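Local coordinates for protein putative ABC transporter subunit, substrate-binding component (Rhodopseudomonas palustris, PDB 4EVQ) that binds 4-hydroxybenzoate as the substrate-binding component of a putative ABC transporter, probably serving the uptake of aromatic acids derived from lignin, at residues R38-L42 against F278-I284; A145-L151 against I233-G237; K152-T156 against G180-K184; F289-G293 against A327-G331; V342-L347 against G359-V365. One frame throughout, in Å; residues are numbered along the deposited sequence. Where two conformers were deposited one is given.

Contact 1. Residues R38-L42 against F278-I284; sequences RGLEL and FEAAYKI
R38 lies flat along the ring of Y282, and this pair is the densest part of the contact. The arginine chain is extended from CG to NE and runs over one face of the phenol: CD sits 3.7 Å from the centroid of the Y282 ring and only 9° off its normal, a CH-pi contact. Farther along, R38 NE comes within 3.5 Å of Y282 CD1, with the guanidinium and ring planes 16° apart. A long side chain whose methylenes are apolar and whose end is polar suits this place, since it can cover an aromatic face and still reach water. A281 CB covers the opposite face of the ring. Beside it, L42 forks: CD2 packs 3.6 Å from F278 CA, while CD1 rests 3.9 Å from A281 CB.

The outer side is looser and wet. One water accepts from R38 NH1 at 2.9 Å and donates to Y282 O; a second donates to E41 OE1 at 2.7 Å and also bonds Y282 OH, joining the helices through solvent. E41 has a direct partner elsewhere, a salt bridge to K60.

The short helical segments pass at 106°, their axes 11.3 Å apart. Behind them, L42 also touches W294 and F278 touches A290, both on helix 288-306, while L40 and E41 lean on F58 of strand 54-62.

Contact 2. Residues A145-L151 against I233-G237; sequences AMIKAGL and IPLWG
The carbonyl oxygen of M146, a residue whose side chain lies over the indole of W236, receives two backbone N-H groups: L151 N bonds M146 O at 3.1 Å, and A149 N approaches the same oxygen in a weaker bond. With G150 N bonded to I147 O, this closes the helix in a Schellman motif. G150 takes positive phi (90°), where a side chain would press on the preceding carbonyl, so glycine suits it.

M146, selenomethionine in this crystal, carries its CG 3.5 Å from the centroid of the six-membered ring of W236, over the face. SE lies beside W236 CB, 4.5 Å from the centroid of the five-membered ring and oblique to it, a Met-aromatic contact, and the bend at chi3 (73°) brings CE back beside W236 CG. Here helix 135-148 packs on the largely parallel sheet of its lobe, and W236 reaches from inner strand 235-238 to the helix. L151 CD1 meets W236 NE1 at 3.5 Å. A145 CB touches W236 CZ3 at 4.0 Å, and A149 CB lies 4.1 Å from W236 CZ2, alanines being small enough to admit the indole close to the helix. M146 also touches C209, Y211, F171 and F175.

Contact 3. Residues K152-T156 against G180-K184; sequences KKAVT and GEVVK. With SO4 (sulfate ion), chain E.
K152 to T156 and G180 to K184 run side by side in the same direction, tied first by backbone hydrogen bonds. E181 is bonded through both its N and its O: its N donates to K152 O at 2.9 Å, and its O accepts A154 N at 2.9 Å. V183 N then reaches A154 O at 2.8 Å, and T156 N reaches K184 O at 3.0 Å. Weaker CA-H...O contacts fill in between, such as K153 CA to E181 O at 3.4 Å.

Apolar contacts are few. V155 CG2 meets V183 CG2 at 3.7 Å, crossing at about a right angle, and K153 CG lies against V183 CG1. The beta-branched side chain of V155 favours the extended backbone and fills the face toward helix 196-205, where it touches I202 and L205, whereas A154, on the other face, is small enough for F171 and F175 of helix 162-177 to sit close.

The polar ends look elsewhere. K153 NZ bonds K206 O, T156 OG1 bonds D185, and K184 NZ donates to O2 of a sulfate, probably from the crystallisation liquor, at 3.0 Å.

Strand 153-159, helix 162-177 and strand 181-188 thus form a beta-alpha-beta crossover at the edge of a lobe's largely parallel sheet, as expected of a periplasmic binding protein.

Contact 4. Residues F289-G293 against A327-G331; sequences FAVQG and ASPRG
V291, on helix 288-306, faces P329 in the tight turn between strands 325-328 and 331-334, their CA atoms 6.7 Å apart; the turn is closed by S328 N to G331 O and G331 N to S328 O, which makes a two-residue beta hairpin. Proline suits the first corner, because its ring fixes phi near the value the turn needs (-51°), and G331 adopts a phi of 150° that only glycine takes comfortably.

V291 carries most of the packing. With chi1 at 172°, CG1 is the branch that meets the turn, 4.1 Å from P329 CB and 3.7 Å from R330 NE; a compact branched residue fits between the proline ring and the arginine chain. R330 was modelled in two conformers, and in the one described its chain bends at chi3. Q292 CG then lies over one face of the guanidinium, a distant approach of 4.5 Å to R330 NH1.

S328 OG accepts R330 N at 2.9 Å, an ST turn that pins the start of the loop. The same hydroxyl bonds D295 OD2, which also forms a salt bridge with R330 NH2, so one carboxylate anchors both serine and arginine to the helix. R330 NH2 further bonds T131 O, and Q292 is fixed by H261 and N113.

T131 and H261 follow strands of the two different sheets, consistent with a place where the two lobes of this periplasmic binding fold join, on a helix that also supplies F289 to the 4-hydroxybenzoate pocket.

Contact 5. Residues V342-L347 against G359-V365; sequences VQNFYL and GLAAPAV
F345 O takes two backbone donors at once, A361 N at 2.8 Å and A362 N at 3.0 Å, so that two residues of one strand face one of the other: a classic beta bulge. F345 N in turn donates to A362 O at 2.9 Å. Beyond the bulge the strands stay joined by L347 N to G359 O at 2.9 Å. G359 has a phi of 133°, a value that suits glycine.

On the other side of F345 the chains have no direct backbone bond, and waters take over. Q343 N gives its hydrogen to a water at 3.0 Å, and that water probably donates to V365 O; a second lies within bonding distance of Q343 O and P363 O. A third accepts from A364 N at 3.2 Å and sits unusually close to N344 OD1, a bond whose length is doubtful. A364 CA adds a CH contact to Q343 O at 3.3 Å.

Side chains reach farther. Y346 OH bonds R330 O of contact 4, while Q343 NE2 donates to S132 O and Q343 OE1 has a weak bond to R330 NH1. L360 CD1 presses on the amide of N344, 3.4 Å from its CG, giving it an apolar neighbour.

The hairpin is therefore bonded directly around its bulge, and where direct bonds stop, water serves the main-chain groups of Q343 although the chains stay close.

Contact 4 is fully buried, whereas the other four are partly buried. Contacts 2, 3 and 5 reach the same seven-strand sheet: contact 3 joins two parallel strands at one edge, contact 5 the antiparallel hairpin at the other, and contact 2 packs a helix on an inner strand, its W236 touching L347 of contact 5. Contacts 1 and 4 meet where helices 269-282 and 288-306 pack, F278 against A290. Chemistry follows place: contacts 3 and 5 rest on backbone bonds, contacts 1 and 2 on aromatic packing, water-linked in contact 1. Contact 4 is apolar packing beside a buried arginine whose charge is met by D295, and its R330 O meets Y346 OH of contact 5.

Contact 1. Residues R38-L42 against F278-I284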
# COMPACT_ATOMS: atom_id res chain seq x y z
N ARG A 38 -6.43 5.16 -11.17
CA ARG A 38 -6.28 4.52 -12.49
C ARG A 38 -6.58 3.04 -12.44
O ARG A 38 -7.28 2.50 -13.31
CB ARG A 38 -4.88 4.75 -13.07
CG ARG A 38 -4.61 6.18 -13.59
CD ARG A 38 -3.16 6.31 -13.95
NE ARG A 38 -2.92 7.54 -14.68
CZ ARG A 38 -1.75 7.89 -15.20
NH1 ARG A 38 -0.66 7.17 -14.96
NH2 ARG A 38 -1.68 9.01 -15.94
N GLY A 39 -6.04 2.36 -11.44
CA GLY A 39 -6.34 0.94 -11.30
C GLY A 39 -7.84 0.66 -11.17
O GLY A 39 -8.38 -0.26 -11.79
N LEU A 40 -8.51 1.44 -10.34
CA LEU A 40 -9.93 1.25 -10.11
C LEU A 40 -10.76 1.59 -11.37
O LEU A 40 -11.68 0.86 -11.75
CB LEU A 40 -10.34 2.10 -8.92
CG LEU A 40 -11.80 2.06 -8.52
CD1 LEU A 40 -12.29 0.65 -8.25
CD2 LEU A 40 -11.92 2.93 -7.30
N GLU A 41 -10.42 2.70 -12.03
CA GLU A 41 -11.14 3.08 -13.24
C GLU A 41 -10.90 2.08 -14.37
O GLU A 41 -11.80 1.79 -15.15
CB GLU A 41 -10.73 4.49 -13.68
CG GLU A 41 -11.25 5.53 -12.70
CD GLU A 41 -10.83 6.97 -13.02
OE1 GLU A 41 -9.73 7.20 -13.56
OE2 GLU A 41 -11.63 7.87 -12.69
N LEU A 42 -9.67 1.60 -14.49
CA LEU A 42 -9.38 0.60 -15.52
C LEU A 42 -10.19 -0.66 -15.27
O LEU A 42 -10.70 -1.29 -16.22
CB LEU A 42 -7.86 0.30 -15.56
CG LEU A 42 -7.38 -0.44 -16.81
CD1 LEU A 42 -7.47 0.46 -18.07
CD2 LEU A 42 -5.95 -1.00 -16.57
N PHE A 278 -3.15 -1.67 -18.78
CA PHE A 278 -2.73 -0.46 -18.10
C PHE A 278 -1.73 0.33 -18.96
O PHE A 278 -1.83 1.56 -19.08
CB PHE A 278 -2.16 -0.81 -16.73
CG PHE A 278 -1.97 0.37 -15.82
CD1 PHE A 278 -0.88 1.20 -15.95
CD2 PHE A 278 -2.91 0.66 -14.83
CE1 PHE A 278 -0.71 2.27 -15.11
CE2 PHE A 278 -2.75 1.70 -13.98
CZ PHE A 278 -1.67 2.53 -14.12
N GLU A 279 -0.77 -0.36 -19.56
CA GLU A 279 0.21 0.30 -20.42
C GLU A 279 -0.47 0.90 -21.64
O GLU A 279 -0.10 1.99 -22.09
CB GLU A 279 1.32 -0.67 -20.80
CG GLU A 279 2.22 -0.91 -19.61
CD GLU A 279 3.37 -1.90 -19.78
OE1 GLU A 279 3.47 -2.52 -20.84
OE2 GLU A 279 4.15 -2.07 -18.81
N ALA A 280 -1.44 0.19 -22.22
CA ALA A 280 -2.16 0.74 -23.36
C ALA A 280 -2.91 2.04 -22.99
O ALA A 280 -2.96 2.99 -23.79
CB ALA A 280 -3.11 -0.30 -23.97
N ALA A 281 -3.47 2.10 -21.79
CA ALA A 281 -4.26 3.25 -21.39
C ALA A 281 -3.40 4.42 -20.91
O ALA A 281 -3.72 5.59 -21.19
CB ALA A 281 -5.26 2.84 -20.29
N TYR A 282 -2.31 4.11 -20.20
CA TYR A 282 -1.58 5.12 -19.46
C TYR A 282 -0.10 5.27 -19.84
O TYR A 282 0.55 6.19 -19.36
CB TYR A 282 -1.71 4.88 -17.92
CG TYR A 282 -3.15 4.82 -17.46
CD1 TYR A 282 -3.98 5.93 -17.57
CD2 TYR A 282 -3.68 3.67 -16.93
CE1 TYR A 282 -5.30 5.87 -17.16
CE2 TYR A 282 -4.97 3.61 -16.50
CZ TYR A 282 -5.78 4.70 -16.61
OH TYR A 282 -7.10 4.58 -16.18
N LYS A 283 0.42 4.35 -20.66
CA LYS A 283 1.79 4.45 -21.23
C LYS A 283 2.95 4.33 -20.22
O LYS A 283 4.11 4.70 -20.52
CB LYS A 283 1.96 5.74 -22.06
CG LYS A 283 0.78 6.00 -23.04
CD LYS A 283 0.46 4.77 -23.88
CE LYS A 283 -0.51 5.09 -25.01
NZ LYS A 283 -1.65 5.91 -24.53
N ILE A 284 2.65 3.84 -19.03
CA ILE A 284 3.63 3.46 -18.06
C ILE A 284 3.16 2.15 -17.43
O ILE A 284 1.98 1.82 -17.43
CB ILE A 284 3.86 4.51 -16.93
CG1 ILE A 284 2.58 4.72 -16.11
CG2 ILE A 284 4.36 5.87 -17.51
CD1 ILE A 284 2.80 5.67 -14.90
O HOH W 1 1.01 8.11 -17.20
O HOH W 2 -8.32 6.98 -15.88

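Contact 2. Residues A145-L151 against I233-G237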
# COMPACT_ATOMS: atom_id res chain seq x y z
N ALA A 145 13.95 -10.95 5.61
CA ALA A 145 14.73 -11.15 4.40
C ALA A 145 16.16 -10.64 4.57
O ALA A 145 17.12 -11.22 4.07
CB ALA A 145 14.05 -10.43 3.25
N MSE A 146 16.32 -9.55 5.31
CA MSE A 146 17.64 -8.99 5.55
C MSE A 146 18.46 -9.93 6.44
O MSE A 146 19.67 -10.09 6.21
CB MSE A 146 17.50 -7.57 6.12
CG MSE A 146 16.94 -6.64 5.08
SE MSE A 146 16.23 -4.96 5.72
CE MSE A 146 17.95 -4.15 6.11
N ILE A 147 17.84 -10.49 7.46
CA ILE A 147 18.56 -11.48 8.29
C ILE A 147 18.95 -12.66 7.41
O ILE A 147 20.09 -13.14 7.50
CB ILE A 147 17.68 -11.89 9.46
CG1 ILE A 147 17.51 -10.73 10.48
CG2 ILE A 147 18.27 -13.17 10.15
CD1 ILE A 147 18.79 -10.26 11.16
N LYS A 148 18.03 -13.13 6.57
CA LYS A 148 18.33 -14.29 5.72
C LYS A 148 19.49 -13.98 4.79
O LYS A 148 20.31 -14.88 4.45
CB LYS A 148 17.06 -14.69 4.98
CG LYS A 148 17.11 -15.93 4.10
CD LYS A 148 15.77 -16.22 3.43
CE LYS A 148 15.88 -17.49 2.57
NZ LYS A 148 14.65 -17.79 1.81
N ALA A 149 19.64 -12.71 4.40
CA ALA A 149 20.74 -12.26 3.55
C ALA A 149 22.07 -12.11 4.31
O ALA A 149 23.07 -11.77 3.70
CB ALA A 149 20.38 -10.93 2.84
N GLY A 150 22.07 -12.30 5.62
CA GLY A 150 23.30 -12.21 6.40
C GLY A 150 23.65 -10.85 6.96
O GLY A 150 24.73 -10.65 7.48
N LEU A 151 22.71 -9.91 6.90
CA LEU A 151 22.93 -8.58 7.45
C LEU A 151 22.72 -8.55 8.95
O LEU A 151 21.91 -9.31 9.50
CB LEU A 151 21.94 -7.62 6.78
CG LEU A 151 22.21 -7.48 5.29
CD1 LEU A 151 21.04 -6.84 4.63
CD2 LEU A 151 23.50 -6.71 4.95
N ILE A 233 27.13 1.06 1.19
CA ILE A 233 26.25 0.34 2.12
C ILE A 233 24.93 -0.01 1.38
O ILE A 233 24.32 0.87 0.76
CB ILE A 233 25.88 1.23 3.36
CG1 ILE A 233 27.12 1.59 4.17
CG2 ILE A 233 24.86 0.52 4.26
CD1 ILE A 233 26.90 2.80 5.11
N PRO A 234 24.51 -1.25 1.41
CA PRO A 234 23.30 -1.61 0.65
C PRO A 234 22.03 -1.06 1.27
O PRO A 234 21.82 -1.08 2.46
CB PRO A 234 23.26 -3.11 0.71
CG PRO A 234 24.05 -3.49 1.89
CD PRO A 234 25.13 -2.44 2.04
N LEU A 235 21.21 -0.55 0.36
CA LEU A 235 19.88 0.02 0.67
C LEU A 235 18.80 -1.02 0.46
O LEU A 235 18.71 -1.66 -0.59
CB LEU A 235 19.68 1.25 -0.18
CG LEU A 235 18.32 1.98 -0.01
CD1 LEU A 235 18.17 2.45 1.44
CD2 LEU A 235 18.24 3.15 -0.93
N TRP A 236 17.96 -1.10 1.46
CA TRP A 236 16.78 -1.95 1.50
C TRP A 236 15.56 -1.16 1.95
O TRP A 236 15.68 -0.15 2.61
CB TRP A 236 17.00 -3.03 2.55
CG TRP A 236 17.89 -4.18 2.20
CD1 TRP A 236 19.26 -4.17 2.11
CD2 TRP A 236 17.47 -5.50 1.91
NE1 TRP A 236 19.71 -5.43 1.77
CE2 TRP A 236 18.64 -6.26 1.64
CE3 TRP A 236 16.23 -6.12 1.84
CZ2 TRP A 236 18.58 -7.61 1.34
CZ3 TRP A 236 16.19 -7.46 1.52
CH2 TRP A 236 17.36 -8.20 1.31
N GLY A 237 14.38 -1.67 1.62
CA GLY A 237 13.16 -1.14 2.20
C GLY A 237 11.98 -1.96 1.78
O GLY A 237 12.08 -2.84 0.96

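Contact 3. Residues K152-T156 against G180-K184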
# COMPACT_ATOMS: atom_id res chain seq x y z
N LYS A 152 23.44 -7.66 9.63
CA LYS A 152 23.57 -7.72 11.07
C LYS A 152 23.50 -6.38 11.80
O LYS A 152 23.39 -6.35 13.02
CB LYS A 152 24.94 -8.39 11.47
CG LYS A 152 25.26 -9.78 10.89
CD LYS A 152 26.42 -10.43 11.67
CE LYS A 152 27.60 -9.47 11.88
NZ LYS A 152 28.70 -10.04 12.77
N LYS A 153 23.63 -5.27 11.08
CA LYS A 153 23.85 -3.98 11.73
C LYS A 153 23.18 -2.87 10.91
O LYS A 153 23.76 -2.35 9.98
CB LYS A 153 25.34 -3.70 11.84
CG LYS A 153 25.71 -2.41 12.57
CD LYS A 153 27.23 -2.14 12.50
CE LYS A 153 27.61 -0.84 13.15
NZ LYS A 153 29.08 -0.50 12.98
N ALA A 154 21.93 -2.54 11.27
CA ALA A 154 21.13 -1.67 10.44
C ALA A 154 20.97 -0.28 11.02
O ALA A 154 20.98 -0.09 12.24
CB ALA A 154 19.71 -2.26 10.30
N VAL A 155 20.81 0.68 10.13
CA VAL A 155 20.23 1.97 10.49
C VAL A 155 18.91 2.10 9.72
O VAL A 155 18.84 1.71 8.55
CB VAL A 155 21.15 3.15 10.09
CG1 VAL A 155 20.45 4.51 10.23
CG2 VAL A 155 22.42 3.12 10.90
N THR A 156 17.87 2.63 10.37
CA THR A 156 16.60 2.88 9.69
C THR A 156 16.42 4.38 9.44
O THR A 156 16.95 5.22 10.20
CB THR A 156 15.38 2.37 10.46
OG1 THR A 156 15.18 3.17 11.60
CG2 THR A 156 15.54 0.93 10.85
N GLY A 180 20.07 -9.58 14.72
CA GLY A 180 20.63 -8.34 14.19
C GLY A 180 20.51 -7.22 15.21
O GLY A 180 19.77 -7.31 16.17
N GLU A 181 21.27 -6.16 14.97
CA GLU A 181 21.21 -4.97 15.80
C GLU A 181 20.79 -3.79 14.94
O GLU A 181 21.25 -3.66 13.82
CB GLU A 181 22.59 -4.65 16.37
CG GLU A 181 23.15 -5.67 17.24
CD GLU A 181 24.26 -5.08 18.08
OE1 GLU A 181 24.82 -4.00 17.70
OE2 GLU A 181 24.55 -5.68 19.13
N VAL A 182 19.90 -2.95 15.49
CA VAL A 182 19.50 -1.71 14.84
C VAL A 182 20.19 -0.63 15.65
O VAL A 182 19.86 -0.37 16.81
CB VAL A 182 18.00 -1.54 14.85
CG1 VAL A 182 17.64 -0.25 14.13
CG2 VAL A 182 17.34 -2.74 14.16
N VAL A 183 21.19 0.01 15.04
CA VAL A 183 22.02 0.93 15.82
C VAL A 183 21.48 2.36 15.92
O VAL A 183 21.92 3.13 16.77
CB VAL A 183 23.47 0.92 15.36
CG1 VAL A 183 24.06 -0.50 15.52
CG2 VAL A 183 23.67 1.43 13.97
N LYS A 184 20.52 2.69 15.05
CA LYS A 184 19.90 4.00 15.08
C LYS A 184 18.65 3.99 14.24
O LYS A 184 18.63 3.36 13.20
CB LYS A 184 20.85 5.06 14.55
CG LYS A 184 20.48 6.50 14.89
CD LYS A 184 20.73 6.83 16.32
CE LYS A 184 22.20 6.85 16.64
NZ LYS A 184 22.47 7.24 18.07
S SO4 E . 20.30 9.88 19.51
O1 SO4 E . 19.40 11.04 19.44
O2 SO4 E . 21.07 9.86 18.25
O3 SO4 E . 19.56 8.63 19.71
O4 SO4 E . 21.22 10.03 20.65

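Contact 4. Residues F289-G293 against A327-G331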
# COMPACT_ATOMS: atom_id res chain seq x y z
N PHE A 289 0.43 0.37 -6.30
CA PHE A 289 -0.72 1.19 -5.96
C PHE A 289 -1.81 0.99 -6.97
O PHE A 289 -3.01 0.86 -6.60
CB PHE A 289 -0.25 2.65 -5.85
CG PHE A 289 0.95 2.80 -4.95
CD1 PHE A 289 0.84 2.64 -3.60
CD2 PHE A 289 2.19 3.13 -5.48
CE1 PHE A 289 1.95 2.71 -2.77
CE2 PHE A 289 3.29 3.25 -4.69
CZ PHE A 289 3.18 3.03 -3.34
N ALA A 290 -1.46 0.93 -8.25
CA ALA A 290 -2.45 0.60 -9.28
C ALA A 290 -3.06 -0.78 -9.09
O ALA A 290 -4.28 -0.94 -9.26
CB ALA A 290 -1.83 0.71 -10.64
N VAL A 291 -2.26 -1.77 -8.70
CA VAL A 291 -2.78 -3.09 -8.42
C VAL A 291 -3.78 -3.04 -7.30
O VAL A 291 -4.83 -3.71 -7.35
CB VAL A 291 -1.64 -4.04 -8.06
CG1 VAL A 291 -2.16 -5.39 -7.58
CG2 VAL A 291 -0.71 -4.27 -9.23
N GLN A 292 -3.47 -2.33 -6.23
CA GLN A 292 -4.33 -2.24 -5.08
C GLN A 292 -5.66 -1.57 -5.43
O GLN A 292 -6.70 -1.97 -4.89
CB GLN A 292 -3.62 -1.51 -3.92
CG GLN A 292 -2.47 -2.34 -3.36
CD GLN A 292 -1.51 -1.59 -2.45
OE1 GLN A 292 -0.63 -2.19 -1.87
NE2 GLN A 292 -1.67 -0.28 -2.32
N GLY A 293 -5.66 -0.60 -6.31
CA GLY A 293 -6.89 0.02 -6.80
C GLY A 293 -7.69 -0.91 -7.67
O GLY A 293 -8.92 -1.01 -7.54
N ALA A 327 -8.66 -13.83 -8.71
CA ALA A 327 -7.29 -13.68 -9.15
C ALA A 327 -6.94 -12.20 -9.23
O ALA A 327 -7.62 -11.39 -9.88
CB ALA A 327 -7.11 -14.33 -10.45
N SER A 328 -5.85 -11.86 -8.55
CA SER A 328 -5.25 -10.54 -8.60
C SER A 328 -4.04 -10.59 -9.52
O SER A 328 -3.43 -11.63 -9.65
CB SER A 328 -4.79 -10.17 -7.18
OG SER A 328 -3.91 -9.03 -7.19
N PRO A 329 -3.59 -9.44 -10.03
CA PRO A 329 -2.27 -9.35 -10.63
C PRO A 329 -1.19 -9.91 -9.70
O PRO A 329 -0.16 -10.39 -10.17
CB PRO A 329 -2.12 -7.84 -10.90
CG PRO A 329 -3.52 -7.41 -11.22
CD PRO A 329 -4.34 -8.18 -10.17
N ARG A 330 -1.38 -9.89 -8.39
CA ARG A 330 -0.41 -10.50 -7.44
C ARG A 330 -0.36 -12.01 -7.52
O ARG A 330 0.63 -12.74 -7.42
CB ARG A 330 -0.84 -10.11 -6.03
CG ARG A 330 -0.57 -8.63 -5.85
CD ARG A 330 -1.03 -8.07 -4.52
NE ARG A 330 -2.42 -7.62 -4.62
CZ ARG A 330 -3.07 -6.97 -3.66
NH1 ARG A 330 -2.50 -6.75 -2.49
NH2 ARG A 330 -4.30 -6.52 -3.90
N GLY A 331 -1.53 -12.52 -7.65
CA GLY A 331 -1.72 -13.95 -7.37
C GLY A 331 -3.15 -14.14 -6.86
O GLY A 331 -3.96 -13.23 -7.00

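Contact 5. Residues V342-L347 against G359-V365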
# COMPACT_ATOMS: atom_id res chain seq x y z
N VAL A 342 -4.21 -11.88 2.58
CA VAL A 342 -3.26 -12.97 2.85
C VAL A 342 -2.58 -13.23 1.55
O VAL A 342 -3.24 -13.64 0.57
CB VAL A 342 -4.03 -14.19 3.38
CG1 VAL A 342 -3.07 -15.36 3.62
CG2 VAL A 342 -4.73 -13.78 4.65
N GLN A 343 -1.27 -12.95 1.48
CA GLN A 343 -0.61 -12.90 0.20
C GLN A 343 0.90 -13.11 0.37
O GLN A 343 1.45 -12.87 1.43
CB GLN A 343 -0.89 -11.54 -0.44
CG GLN A 343 -0.18 -10.40 0.31
CD GLN A 343 -0.67 -9.02 -0.10
OE1 GLN A 343 -1.09 -8.82 -1.22
NE2 GLN A 343 -0.64 -8.10 0.83
N ASN A 344 1.53 -13.51 -0.71
CA ASN A 344 2.99 -13.65 -0.72
C ASN A 344 3.63 -12.26 -0.62
O ASN A 344 3.10 -11.26 -1.12
CB ASN A 344 3.46 -14.30 -2.03
CG ASN A 344 3.16 -15.78 -2.13
OD1 ASN A 344 2.96 -16.47 -1.16
ND2 ASN A 344 3.26 -16.29 -3.35
N PHE A 345 4.82 -12.25 -0.04
CA PHE A 345 5.76 -11.14 -0.18
C PHE A 345 6.98 -11.63 -0.92
O PHE A 345 7.56 -12.65 -0.58
CB PHE A 345 6.13 -10.53 1.17
CG PHE A 345 5.01 -9.80 1.84
CD1 PHE A 345 4.75 -8.47 1.55
CD2 PHE A 345 4.18 -10.46 2.72
CE1 PHE A 345 3.68 -7.78 2.13
CE2 PHE A 345 3.12 -9.76 3.30
CZ PHE A 345 2.90 -8.41 3.02
N TYR A 346 7.37 -10.91 -1.95
CA TYR A 346 8.50 -11.26 -2.79
C TYR A 346 9.73 -10.40 -2.49
O TYR A 346 9.60 -9.19 -2.25
CB TYR A 346 8.11 -11.08 -4.27
CG TYR A 346 6.74 -11.68 -4.63
CD1 TYR A 346 6.60 -13.04 -4.90
CD2 TYR A 346 5.60 -10.90 -4.72
CE1 TYR A 346 5.37 -13.58 -5.23
CE2 TYR A 346 4.36 -11.44 -5.04
CZ TYR A 346 4.26 -12.79 -5.31
OH TYR A 346 3.04 -13.38 -5.64
N LEU A 347 10.90 -11.02 -2.52
CA LEU A 347 12.16 -10.32 -2.52
C LEU A 347 12.39 -9.81 -3.92
O LEU A 347 12.18 -10.54 -4.88
CB LEU A 347 13.29 -11.27 -2.08
CG LEU A 347 14.70 -10.67 -2.07
CD1 LEU A 347 14.81 -9.61 -0.98
CD2 LEU A 347 15.73 -11.81 -1.87
N GLY A 359 12.59 -14.02 -5.67
CA GLY A 359 11.99 -15.20 -5.09
C GLY A 359 11.08 -14.82 -3.95
O GLY A 359 10.96 -13.69 -3.58
N LEU A 360 10.42 -15.80 -3.38
CA LEU A 360 9.49 -15.57 -2.32
C LEU A 360 10.25 -15.22 -1.04
O LEU A 360 11.19 -15.96 -0.64
CB LEU A 360 8.73 -16.88 -2.15
CG LEU A 360 7.50 -16.83 -1.31
CD1 LEU A 360 6.55 -15.86 -1.87
CD2 LEU A 360 6.87 -18.25 -1.26
N ALA A 361 9.89 -14.14 -0.39
CA ALA A 361 10.41 -13.78 0.92
C ALA A 361 9.55 -14.36 2.02
O ALA A 361 10.09 -14.98 2.94
CB ALA A 361 10.52 -12.24 1.08
N ALA A 362 8.23 -14.20 1.95
CA ALA A 362 7.31 -14.75 2.92
C ALA A 362 6.17 -15.36 2.14
O ALA A 362 5.69 -14.73 1.22
CB ALA A 362 6.78 -13.66 3.87
N PRO A 363 5.70 -16.57 2.52
CA PRO A 363 4.50 -17.12 1.91
C PRO A 363 3.28 -16.39 2.43
O PRO A 363 3.40 -15.47 3.23
CB PRO A 363 4.51 -18.60 2.38
CG PRO A 363 5.04 -18.48 3.72
CD PRO A 363 6.09 -17.40 3.68
N ALA A 364 2.12 -16.81 2.01
CA ALA A 364 0.91 -16.06 2.28
C ALA A 364 0.36 -16.41 3.65
O ALA A 364 -0.30 -17.47 3.84
CB ALA A 364 -0.11 -16.33 1.23
N VAL A 365 0.60 -15.54 4.63
CA VAL A 365 0.17 -15.81 6.00
C VAL A 365 -0.67 -14.64 6.51
O VAL A 365 -0.51 -13.49 6.11
CB VAL A 365 1.27 -16.18 6.99
CG1 VAL A 365 2.20 -17.21 6.42
CG2 VAL A 365 2.03 -15.03 7.39
O HOH W 3 0.09 -11.94 3.90
O HOH W 4 2.66 -13.07 4.18
O HOH W 5 2.43 -18.85 -0.46